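Local coordinates for protein trans-4-hydroxy-L-proline dehydratase (Clostridioides difficile 70-100-2010, PDB 6VXC) that uses glycyl radical chemistry to dehydrate trans-4-hydroxy-L-proline to (S)-1-pyrroline-5-carboxylate in anaerobic breakdown of this amino acid, at residues A[190-195]-A[229-234]; A[266-271]-A[283-288]. One frame throughout, in Å; residues are numbered along the deposited sequence.

Contact 1 of 2, residues A[190-195]-A[229-234]; sequences KGFLDL and DAMVIL
The first turn of helix 192-205 packs against the middle of helix 214-248, the next helix in the chain, mainly through Phe192 and Met231. The methionine lies over one face of the phenylalanine ring. Its CG sits almost exactly above the ring centre, 3.7 Å from the Phe192 centroid and 3° off the ring normal, which makes this a CH-pi contact. Nearer the backbones, Met231 CB lies over the same face, above the root of the ring, 3.7 Å from Phe192 CG. The methionine chain then folds at both chi2 (-58°) and chi3 (-68°), a double bend that brings the methyl back to the ring, with Met231 CE 4.0 Å from Phe192 CE2. Met231 SD stands higher above the same face, 5.0 Å from the Phe192 centroid, in a more distant Met-aromatic contact.

One residue on in each helix, Leu193 and Val232 meet at about a right angle. Methyl touches methyl, Leu193 CD2 to Val232 CG2 at 3.7 Å, at a more exposed border of the interface than the buried aromatic pair. No hydrogen bond joins the two segments. The polar work is done within 190-195: Gly191, the N-cap, donates its N-H to Asp194 OD2 (3.0 Å), on the anti side of the carboxylate and somewhat out of its plane. This is only the N3 half of a capping box; Gly191 has no side chain to supply the reciprocal bond. A salt bridge from Asp229 to Lys196 adds a charged link between the two helices, while Leu543 touches both Phe192 and Met231. Apolar side chains closing across consecutive helices, here with a Met-aromatic pair at their core, are typical of a helical hairpin.

Contact 2 of 2, residues A[266-271]-A[283-288]; sequences DVVPAH and YWFVHI
Val267 O, just ahead of the Val268-Pro269 pair that meets Phe285, accepts two N-H groups from one residue. The backbone N of His271 reaches it at 2.7 Å, and His271 ND1 adds a longer, bent bond of 3.2 Å that uses a carbonyl lone pair. Together they tie back the chain beyond helix 252-267. Between the tied ends the peptide before Pro269 is cis, and the backbone of 267-270 fits a type VI turn.

This turn offers a proline ring edge and a carbonyl oxygen to helix 276-293. Phe285 reaches out to them with CG anti to its own carbonyl carbon (chi1 -84°). Pro269 CD lies 3.6 Å from Phe285 CD2, approaching obliquely, and the two side chains stand at about a right angle, so the rings do not stack. Val268 O comes to the ring edge near its plane, 3.7 Å from Phe285 CE2, where the C-H rim, probably slightly positive, would suit an oxygen. The valine side chain adds a looser apolar touch.

Within 283-288, Tyr283 OH and His287 ND1 share a nearly straight hydrogen bond of 2.8 Å, in the plane of the imidazole, and Trp284 CZ3 lies over one face of the His287 ring. Phe338 also meets Trp284 and His287. The Val268-Pro269 part of the turn is buried among three helices: Phe285 and Met282 of helix 276-293 pack on Pro269, Met231 of helix 214-248 touches the same proline, and Phe192 of helix 192-205 reaches it as well.

In the fold
The two contacts adjoin, their centres about 8 Å apart. Contact 1 joins two successive helices and is partly buried, with exposure greater at its leucine-valine border; contact 2 sets a turn against a helix and is buried throughout. Each has an aromatic ring, but methionine covers a ring face in contact 1, whereas proline and a carbonyl oxygen approach a ring obliquely and at its edge in contact 2. Probable backbone hydrogen bonds, from Phe192 N to Pro269 O and from Leu193 N to Ala270 O, link the start of helix 192-205 to the turn. Both contacts lie within the pyruvate formate lyase-like region, away from the residues that, by analogy with related enzymes, probably form the active site.

Contact 1 of 2, residues A[190-195]-A[229-234]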
ATOM      1  N   LYS A 190      23.094 -10.907  -8.198  1.00 15.40           N
ATOM      2  CA  LYS A 190      22.968 -12.326  -8.508  1.00 16.85           C
ATOM      3  C   LYS A 190      21.834 -12.521  -9.497  1.00 16.94           C
ATOM      4  O   LYS A 190      20.839 -11.797  -9.464  1.00 17.70           O
ATOM      5  CB  LYS A 190      22.695 -13.184  -7.256  1.00 14.91           C
ATOM      6  CG  LYS A 190      23.865 -13.258  -6.301  1.00 18.48           C
ATOM      7  CD  LYS A 190      23.547 -14.082  -5.055  1.00 23.20           C
ATOM      8  CE  LYS A 190      24.823 -14.402  -4.281  1.00 24.18           C
ATOM      9  NZ  LYS A 190      24.544 -14.961  -2.946  1.00 33.38           N
ATOM     10  N   GLY A 191      22.003 -13.501 -10.390  1.00 14.65           N
ATOM     11  CA  GLY A 191      20.903 -14.012 -11.174  1.00 12.78           C
ATOM     12  C   GLY A 191      20.270 -15.194 -10.466  1.00 14.49           C
ATOM     13  O   GLY A 191      20.712 -15.612  -9.402  1.00 12.94           O
ATOM     14  N   PHE A 192      19.204 -15.727 -11.065  1.00 12.83           N
ATOM     15  CA  PHE A 192      18.519 -16.848 -10.439  1.00 14.52           C
ATOM     16  C   PHE A 192      19.267 -18.168 -10.589  1.00 15.10           C
ATOM     17  O   PHE A 192      19.031 -19.087  -9.793  1.00 14.66           O
ATOM     18  CB  PHE A 192      17.091 -16.945 -10.974  1.00 13.59           C
ATOM     19  CG  PHE A 192      16.192 -15.912 -10.365  1.00 13.57           C
ATOM     20  CD1 PHE A 192      15.560 -16.153  -9.154  1.00 12.37           C
ATOM     21  CD2 PHE A 192      16.029 -14.670 -10.969  1.00 14.55           C
ATOM     22  CE1 PHE A 192      14.752 -15.175  -8.560  1.00 14.31           C
ATOM     23  CE2 PHE A 192      15.220 -13.690 -10.381  1.00 14.59           C
ATOM     24  CZ  PHE A 192      14.585 -13.941  -9.182  1.00 11.49           C
ATOM     25  N   LEU A 193      20.184 -18.276 -11.555  1.00 14.98           N
ATOM     26  CA  LEU A 193      21.090 -19.415 -11.565  1.00 14.41           C
ATOM     27  C   LEU A 193      22.043 -19.359 -10.383  1.00 17.11           C
ATOM     28  O   LEU A 193      22.364 -20.398  -9.800  1.00 15.72           O
ATOM     29  CB  LEU A 193      21.874 -19.476 -12.874  1.00 19.15           C
ATOM     30  CG  LEU A 193      21.054 -19.790 -14.106  1.00 16.11           C
ATOM     31  CD1 LEU A 193      21.926 -19.629 -15.330  1.00 24.11           C
ATOM     32  CD2 LEU A 193      20.484 -21.208 -14.013  1.00 20.80           C
ATOM     33  N   ASP A 194      22.509 -18.156 -10.021  1.00 17.05           N
ATOM     34  CA  ASP A 194      23.345 -18.001  -8.827  1.00 15.35           C
ATOM     35  C   ASP A 194      22.585 -18.390  -7.563  1.00 17.07           C
ATOM     36  O   ASP A 194      23.124 -19.065  -6.676  1.00 18.26           O
ATOM     37  CB  ASP A 194      23.825 -16.559  -8.681  1.00 13.63           C
ATOM     38  CG  ASP A 194      24.752 -16.118  -9.790  1.00 20.97           C
ATOM     39  OD1 ASP A 194      25.593 -16.928 -10.240  1.00 20.44           O
ATOM     40  OD2 ASP A 194      24.637 -14.938 -10.195  1.00 22.05           O
ATOM     41  N   LEU A 195      21.353 -17.891  -7.422  1.00 17.36           N
ATOM     42  CA  LEU A 195      20.575 -18.197  -6.228  1.00 14.04           C
ATOM     43  C   LEU A 195      20.320 -19.691  -6.152  1.00 15.53           C
ATOM     44  O   LEU A 195      20.409 -20.291  -5.079  1.00 16.68           O
ATOM     45  CB  LEU A 195      19.262 -17.410  -6.247  1.00 13.36           C
ATOM     46  CG  LEU A 195      19.401 -15.877  -6.136  1.00 12.87           C
ATOM     47  CD1 LEU A 195      18.098 -15.139  -6.474  1.00 13.24           C
ATOM     48  CD2 LEU A 195      19.847 -15.494  -4.746  1.00 14.66           C
ATOM     49  N   ASP A 229      14.307 -22.058 -11.395  1.00 19.07           N
ATOM     50  CA  ASP A 229      14.160 -22.608 -12.739  1.00 16.37           C
ATOM     51  C   ASP A 229      13.062 -21.895 -13.512  1.00 16.31           C
ATOM     52  O   ASP A 229      13.172 -21.701 -14.725  1.00 19.52           O
ATOM     53  CB  ASP A 229      13.846 -24.109 -12.687  1.00 18.00           C
ATOM     54  CG  ASP A 229      15.001 -24.944 -12.184  1.00 20.91           C
ATOM     55  OD1 ASP A 229      16.162 -24.524 -12.354  1.00 26.58           O
ATOM     56  OD2 ASP A 229      14.734 -26.035 -11.634  1.00 24.20           O
ATOM     57  N   ALA A 230      11.961 -21.560 -12.839  1.00 15.59           N
ATOM     58  CA  ALA A 230      10.886 -20.856 -13.521  1.00 15.17           C
ATOM     59  C   ALA A 230      11.359 -19.497 -14.036  1.00 15.89           C
ATOM     60  O   ALA A 230      11.022 -19.098 -15.156  1.00 16.89           O
ATOM     61  CB  ALA A 230       9.682 -20.713 -12.591  1.00 15.57           C
ATOM     62  N   MET A 231      12.133 -18.765 -13.238  1.00 16.66           N
ATOM     63  CA  MET A 231      12.602 -17.465 -13.714  1.00 16.12           C
ATOM     64  C   MET A 231      13.534 -17.627 -14.911  1.00 15.44           C
ATOM     65  O   MET A 231      13.468 -16.849 -15.868  1.00 19.26           O
ATOM     66  CB  MET A 231      13.288 -16.690 -12.581  1.00 13.73           C
ATOM     67  CG  MET A 231      12.336 -16.295 -11.444  1.00 13.24           C
ATOM     68  SD  MET A 231      10.951 -15.286 -11.983  1.00 17.75           S
ATOM     69  CE  MET A 231      11.760 -13.768 -12.438  1.00 13.31           C
ATOM     70  N   VAL A 232      14.379 -18.660 -14.897  1.00 16.00           N
ATOM     71  CA  VAL A 232      15.244 -18.923 -16.044  1.00 16.89           C
ATOM     72  C   VAL A 232      14.413 -19.152 -17.299  1.00 17.82           C
ATOM     73  O   VAL A 232      14.720 -18.622 -18.373  1.00 19.76           O
ATOM     74  CB  VAL A 232      16.184 -20.105 -15.739  1.00 17.09           C
ATOM     75  CG1 VAL A 232      16.949 -20.527 -16.994  1.00 18.70           C
ATOM     76  CG2 VAL A 232      17.157 -19.718 -14.643  1.00 15.25           C
ATOM     77  N   ILE A 233      13.333 -19.917 -17.174  1.00 19.33           N
ATOM     78  CA  ILE A 233      12.455 -20.181 -18.309  1.00 17.27           C
ATOM     79  C   ILE A 233      11.773 -18.901 -18.779  1.00 19.32           C
ATOM     80  O   ILE A 233      11.549 -18.708 -19.980  1.00 22.63           O
ATOM     81  CB  ILE A 233      11.441 -21.270 -17.928  1.00 17.36           C
ATOM     82  CG1 ILE A 233      12.147 -22.630 -17.838  1.00 20.87           C
ATOM     83  CG2 ILE A 233      10.266 -21.278 -18.888  1.00 16.58           C
ATOM     84  CD1 ILE A 233      11.355 -23.644 -17.067  1.00 20.25           C
ATOM     85  N   LEU A 234      11.408 -18.019 -17.847  1.00 17.90           N
ATOM     86  CA  LEU A 234      10.791 -16.757 -18.237  1.00 19.59           C
ATOM     87  C   LEU A 234      11.698 -15.982 -19.183  1.00 18.80           C
ATOM     88  O   LEU A 234      11.257 -15.493 -20.227  1.00 20.95           O
ATOM     89  CB  LEU A 234      10.480 -15.917 -17.003  1.00 20.25           C
ATOM     90  CG  LEU A 234       9.841 -14.579 -17.334  1.00 19.26           C
ATOM     91  CD1 LEU A 234       8.513 -14.797 -18.043  1.00 17.54           C
ATOM     92  CD2 LEU A 234       9.673 -13.756 -16.057  1.00 17.99           C
TER

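Contact 2 of 2, residues A[266-271]-A[283-288]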
ATOM      1  N   ASP A 266      18.638 -12.814 -22.836  1.00 18.83           N
ATOM      2  CA  ASP A 266      19.683 -13.833 -22.761  1.00 16.91           C
ATOM      3  C   ASP A 266      20.439 -13.742 -21.451  1.00 19.19           C
ATOM      4  O   ASP A 266      21.018 -14.734 -20.994  1.00 19.10           O
ATOM      5  CB  ASP A 266      20.696 -13.680 -23.901  1.00 19.89           C
ATOM      6  CG  ASP A 266      20.161 -14.121 -25.241  1.00 22.20           C
ATOM      7  OD1 ASP A 266      19.151 -14.849 -25.287  1.00 22.95           O
ATOM      8  OD2 ASP A 266      20.774 -13.735 -26.263  1.00 25.32           O
ATOM      9  N   VAL A 267      20.469 -12.556 -20.843  1.00 17.76           N
ATOM     10  CA  VAL A 267      21.221 -12.365 -19.611  1.00 16.12           C
ATOM     11  C   VAL A 267      20.300 -12.534 -18.410  1.00 14.41           C
ATOM     12  O   VAL A 267      20.557 -13.368 -17.540  1.00 16.97           O
ATOM     13  CB  VAL A 267      21.910 -10.993 -19.578  1.00 17.63           C
ATOM     14  CG1 VAL A 267      22.693 -10.829 -18.282  1.00 16.77           C
ATOM     15  CG2 VAL A 267      22.809 -10.804 -20.800  1.00 16.33           C
ATOM     16  N   VAL A 268      19.237 -11.738 -18.349  1.00 15.80           N
ATOM     17  CA  VAL A 268      18.356 -11.725 -17.188  1.00 13.81           C
ATOM     18  C   VAL A 268      17.025 -12.389 -17.517  1.00 14.74           C
ATOM     19  O   VAL A 268      16.528 -12.276 -18.631  1.00 15.73           O
ATOM     20  CB  VAL A 268      18.160 -10.271 -16.678  1.00 12.76           C
ATOM     21  CG1 VAL A 268      19.504  -9.649 -16.335  1.00 10.82           C
ATOM     22  CG2 VAL A 268      17.382  -9.410 -17.702  1.00 13.43           C
ATOM     23  N   PRO A 269      16.409 -13.045 -16.527  1.00 18.02           N
ATOM     24  CA  PRO A 269      16.836 -13.115 -15.120  1.00 14.13           C
ATOM     25  C   PRO A 269      17.789 -14.244 -14.733  1.00 15.14           C
ATOM     26  O   PRO A 269      18.134 -14.347 -13.559  1.00 16.79           O
ATOM     27  CB  PRO A 269      15.509 -13.275 -14.371  1.00 13.62           C
ATOM     28  CG  PRO A 269      14.519 -13.783 -15.360  1.00 15.59           C
ATOM     29  CD  PRO A 269      15.093 -13.671 -16.747  1.00 13.20           C
ATOM     30  N   ALA A 270      18.239 -15.043 -15.702  1.00 14.83           N
ATOM     31  CA  ALA A 270      19.095 -16.186 -15.389  1.00 15.63           C
ATOM     32  C   ALA A 270      20.407 -15.745 -14.759  1.00 17.29           C
ATOM     33  O   ALA A 270      20.894 -16.385 -13.821  1.00 15.35           O
ATOM     34  CB  ALA A 270      19.352 -17.017 -16.648  1.00 16.43           C
ATOM     35  N   HIS A 271      20.990 -14.653 -15.257  1.00 15.85           N
ATOM     36  CA  HIS A 271      22.267 -14.138 -14.781  1.00 18.77           C
ATOM     37  C   HIS A 271      22.092 -12.740 -14.196  1.00 13.27           C
ATOM     38  O   HIS A 271      21.116 -12.049 -14.482  1.00 15.94           O
ATOM     39  CB  HIS A 271      23.300 -14.076 -15.908  1.00 16.23           C
ATOM     40  CG  HIS A 271      23.468 -15.365 -16.643  1.00 18.16           C
ATOM     41  ND1 HIS A 271      22.779 -15.655 -17.799  1.00 20.77           N
ATOM     42  CD2 HIS A 271      24.219 -16.454 -16.371  1.00 17.16           C
ATOM     43  CE1 HIS A 271      23.124 -16.857 -18.226  1.00 15.59           C
ATOM     44  NE2 HIS A 271      23.993 -17.367 -17.375  1.00 19.23           N
ATOM     45  N   TYR A 283      14.636  -6.230 -12.772  1.00 12.86           N
ATOM     46  CA  TYR A 283      13.637  -5.848 -11.785  1.00 11.06           C
ATOM     47  C   TYR A 283      12.236  -6.159 -12.290  1.00 13.02           C
ATOM     48  O   TYR A 283      11.417  -6.723 -11.554  1.00 14.06           O
ATOM     49  CB  TYR A 283      13.720  -4.366 -11.394  1.00 11.93           C
ATOM     50  CG  TYR A 283      12.463  -4.072 -10.608  1.00 12.46           C
ATOM     51  CD1 TYR A 283      12.357  -4.456  -9.278  1.00 10.93           C
ATOM     52  CD2 TYR A 283      11.330  -3.583 -11.238  1.00 12.91           C
ATOM     53  CE1 TYR A 283      11.190  -4.278  -8.582  1.00 10.47           C
ATOM     54  CE2 TYR A 283      10.148  -3.411 -10.544  1.00 10.65           C
ATOM     55  CZ  TYR A 283      10.088  -3.771  -9.222  1.00  9.67           C
ATOM     56  OH  TYR A 283       8.928  -3.603  -8.535  1.00 13.26           O
ATOM     57  N   TRP A 284      11.934  -5.796 -13.546  1.00 12.53           N
ATOM     58  CA  TRP A 284      10.563  -5.935 -14.023  1.00 11.77           C
ATOM     59  C   TRP A 284      10.146  -7.398 -14.142  1.00 12.57           C
ATOM     60  O   TRP A 284       8.986  -7.735 -13.879  1.00 14.49           O
ATOM     61  CB  TRP A 284      10.355  -5.206 -15.356  1.00 10.73           C
ATOM     62  CG  TRP A 284       8.889  -5.196 -15.676  1.00 11.89           C
ATOM     63  CD1 TRP A 284       8.265  -5.827 -16.708  1.00 11.83           C
ATOM     64  CD2 TRP A 284       7.851  -4.577 -14.896  1.00 12.17           C
ATOM     65  NE1 TRP A 284       6.911  -5.626 -16.636  1.00 14.32           N
ATOM     66  CE2 TRP A 284       6.628  -4.856 -15.536  1.00 12.18           C
ATOM     67  CE3 TRP A 284       7.843  -3.800 -13.733  1.00  9.74           C
ATOM     68  CZ2 TRP A 284       5.407  -4.405 -15.044  1.00  9.35           C
ATOM     69  CZ3 TRP A 284       6.624  -3.340 -13.246  1.00 10.16           C
ATOM     70  CH2 TRP A 284       5.423  -3.648 -13.903  1.00 10.65           C
ATOM     71  N   PHE A 285      11.064  -8.280 -14.558  1.00 15.26           N
ATOM     72  CA  PHE A 285      10.760  -9.710 -14.584  1.00 13.33           C
ATOM     73  C   PHE A 285      10.446 -10.226 -13.183  1.00 13.15           C
ATOM     74  O   PHE A 285       9.492 -10.990 -12.984  1.00 15.00           O
ATOM     75  CB  PHE A 285      11.931 -10.492 -15.188  1.00 11.14           C
ATOM     76  CG  PHE A 285      11.931 -10.549 -16.699  1.00 14.72           C
ATOM     77  CD1 PHE A 285      10.739 -10.502 -17.420  1.00 13.61           C
ATOM     78  CD2 PHE A 285      13.128 -10.684 -17.399  1.00 12.12           C
ATOM     79  CE1 PHE A 285      10.739 -10.565 -18.816  1.00 15.68           C
ATOM     80  CE2 PHE A 285      13.143 -10.752 -18.802  1.00 13.50           C
ATOM     81  CZ  PHE A 285      11.947 -10.695 -19.512  1.00 13.19           C
ATOM     82  N   VAL A 286      11.262  -9.840 -12.204  1.00 13.87           N
ATOM     83  CA  VAL A 286      11.000 -10.215 -10.817  1.00 12.63           C
ATOM     84  C   VAL A 286       9.641  -9.677 -10.378  1.00 12.06           C
ATOM     85  O   VAL A 286       8.874 -10.368  -9.706  1.00 14.07           O
ATOM     86  CB  VAL A 286      12.131  -9.714  -9.895  1.00 11.06           C
ATOM     87  CG1 VAL A 286      11.776  -9.956  -8.431  1.00 10.91           C
ATOM     88  CG2 VAL A 286      13.472 -10.351 -10.244  1.00 11.74           C
ATOM     89  N   HIS A 287       9.324  -8.440 -10.758  1.00 11.93           N
ATOM     90  CA  HIS A 287       8.020  -7.860 -10.439  1.00 13.12           C
ATOM     91  C   HIS A 287       6.879  -8.700 -11.019  1.00 13.29           C
ATOM     92  O   HIS A 287       5.957  -9.094 -10.299  1.00 13.94           O
ATOM     93  CB  HIS A 287       7.968  -6.419 -10.969  1.00 11.40           C
ATOM     94  CG  HIS A 287       6.700  -5.688 -10.663  1.00 11.13           C
ATOM     95  ND1 HIS A 287       6.652  -4.604  -9.815  1.00  9.14           N
ATOM     96  CD2 HIS A 287       5.441  -5.845 -11.139  1.00 11.08           C
ATOM     97  CE1 HIS A 287       5.414  -4.152  -9.747  1.00  9.71           C
ATOM     98  NE2 HIS A 287       4.659  -4.879 -10.549  1.00 10.12           N
ATOM     99  N   ILE A 288       6.950  -9.021 -12.313  1.00 14.93           N
ATOM    100  CA  ILE A 288       5.943  -9.878 -12.931  1.00 13.56           C
ATOM    101  C   ILE A 288       5.861 -11.204 -12.189  1.00 12.66           C
ATOM    102  O   ILE A 288       4.776 -11.753 -11.978  1.00 12.66           O
ATOM    103  CB  ILE A 288       6.261 -10.098 -14.423  1.00 13.06           C
ATOM    104  CG1 ILE A 288       6.140  -8.779 -15.189  1.00 11.68           C
ATOM    105  CG2 ILE A 288       5.332 -11.152 -15.033  1.00 13.57           C
ATOM    106  CD1 ILE A 288       4.755  -8.208 -15.136  1.00 15.66           C
TER